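Local coordinates for putative uncharacterized protein (Coprinopsis cinerea, PDB 3W9A) that is the catalytic domain of a family 131 glycoside hydrolase with a beta-jelly-roll fold, and probably cleaves glycosidic bonds in beta-glucans, at residues T40-L44 against D67-T71. Coordinates in Å, arbitrary orientation, origin at the centre of the assembly. Residue numbers count along the deposited sequence, not the author numbering.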
# COMPACT_ATOMS: atom_id res chain seq x y z
N THR A 40 3.90 -18.73 -2.81
CA THR A 40 3.46 -17.35 -2.96
C THR A 40 1.93 -17.23 -2.84
O THR A 40 1.40 -16.27 -2.24
CB THR A 40 4.00 -16.75 -4.26
OG1 THR A 40 5.41 -16.64 -4.11
CG2 THR A 40 3.42 -15.36 -4.52
N SER A 41 1.22 -18.24 -3.33
CA SER A 41 -0.25 -18.24 -3.24
C SER A 41 -0.82 -18.28 -1.80
O SER A 41 -2.00 -18.05 -1.63
CB SER A 41 -0.82 -19.42 -4.02
OG SER A 41 -0.55 -20.61 -3.32
N ARG A 42 -0.00 -18.58 -0.79
CA ARG A 42 -0.41 -18.41 0.61
C ARG A 42 -0.48 -16.91 1.01
O ARG A 42 -1.22 -16.54 1.93
CB ARG A 42 0.56 -19.14 1.53
CG ARG A 42 0.09 -19.25 2.97
CD ARG A 42 1.13 -19.94 3.83
NE ARG A 42 1.39 -21.29 3.37
CZ ARG A 42 2.34 -22.08 3.87
NH1 ARG A 42 3.14 -21.65 4.83
NH2 ARG A 42 2.51 -23.31 3.39
N TYR A 43 0.26 -16.06 0.30
CA TYR A 43 0.43 -14.65 0.69
C TYR A 43 -0.09 -13.62 -0.31
O TYR A 43 -0.52 -12.53 0.08
CB TYR A 43 1.91 -14.38 0.94
CG TYR A 43 2.59 -15.41 1.80
CD1 TYR A 43 2.17 -15.65 3.12
CD2 TYR A 43 3.64 -16.15 1.30
CE1 TYR A 43 2.80 -16.60 3.90
CE2 TYR A 43 4.27 -17.10 2.07
CZ TYR A 43 3.84 -17.33 3.36
OH TYR A 43 4.49 -18.28 4.11
N LEU A 44 -0.04 -13.95 -1.59
CA LEU A 44 -0.45 -13.03 -2.65
C LEU A 44 -1.42 -13.69 -3.60
O LEU A 44 -1.12 -14.73 -4.18
CB LEU A 44 0.78 -12.51 -3.41
CG LEU A 44 1.78 -11.69 -2.59
CD1 LEU A 44 3.03 -11.41 -3.42
CD2 LEU A 44 1.19 -10.38 -2.04
N ASP A 67 -0.19 -14.69 7.56
CA ASP A 67 -0.55 -15.70 8.55
C ASP A 67 0.67 -15.98 9.40
O ASP A 67 1.69 -15.29 9.25
CB ASP A 67 -1.13 -16.97 7.89
CG ASP A 67 -0.12 -17.74 7.05
OD1 ASP A 67 1.11 -17.49 7.11
OD2 ASP A 67 -0.57 -18.60 6.29
N THR A 68 0.57 -16.99 10.27
CA THR A 68 1.63 -17.29 11.20
C THR A 68 2.92 -17.75 10.52
O THR A 68 3.97 -17.65 11.10
CB THR A 68 1.24 -18.36 12.25
OG1 THR A 68 0.99 -19.61 11.60
CG2 THR A 68 0.05 -17.94 12.99
N THR A 69 2.83 -18.21 9.27
CA THR A 69 4.03 -18.59 8.52
C THR A 69 4.68 -17.45 7.74
O THR A 69 5.68 -17.67 7.07
CB THR A 69 3.74 -19.70 7.52
OG1 THR A 69 3.03 -19.16 6.38
CG2 THR A 69 2.94 -20.84 8.18
N ALA A 70 4.11 -16.24 7.81
CA ALA A 70 4.58 -15.11 7.01
C ALA A 70 5.73 -14.39 7.70
O ALA A 70 5.62 -13.24 8.11
CB ALA A 70 3.43 -14.14 6.75
N THR A 71 6.84 -15.08 7.85
CA THR A 71 7.90 -14.65 8.73
C THR A 71 9.15 -14.55 7.87
O THR A 71 9.54 -15.53 7.25
CB THR A 71 8.06 -15.65 9.89
OG1 THR A 71 8.12 -16.98 9.39
CG2 THR A 71 6.87 -15.58 10.80
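The hydroxyl of T69 is the junction of this contact. T69 OG1 accepts hydrogen bonds from R42 NH1 (2.9 Å, nearly linear at 163°) and from Y43 OH (2.8 Å), and passes its own proton to D67 OD1, 2.6 Å away. D67 OD1 also accepts from the backbone T69 N at 2.9 Å, an Asx turn laid over the type I beta turn D67-A70, which A70 N closes onto D67 O (3.0 Å). The aspartate thus orients the threonine hydroxyl and leaves its oxygen to receive two donors from 40-44. D67 OD2 meets the aliphatic part of the arginine (R42 CD, 3.3 Å); at 4.4 Å from R42 NE it is too far for a salt bridge, so the opposite charges are merely neighbours. The Y43 ring turns its edge to T69 OG1 and to D67 OD1, while Y43 CE1 packs on A70 CB at 3.8 Å. T79 of strand 77-83 touches both Y43 and A70, and W32 of strand 30-34 also touches Y43; Y43 OH has a further hydrogen bond, with G38 N. The 40-44 turn, in which T40 O accepts from Y43 N and L44 N (both 2.8 Å), leads into strand 44-47; the loop segment 67-71 follows that strand's antiparallel partner, strand 61-66. The contact therefore ties the loop entering one strand to the loop leaving the next, at one end of the jelly roll. Two donors and one acceptor saturate a single hydroxyl, so the 196 Å² interface carries its polar contacts in a directional network centred on T69 OG1, with the Y43-A70 apolar contact beside it.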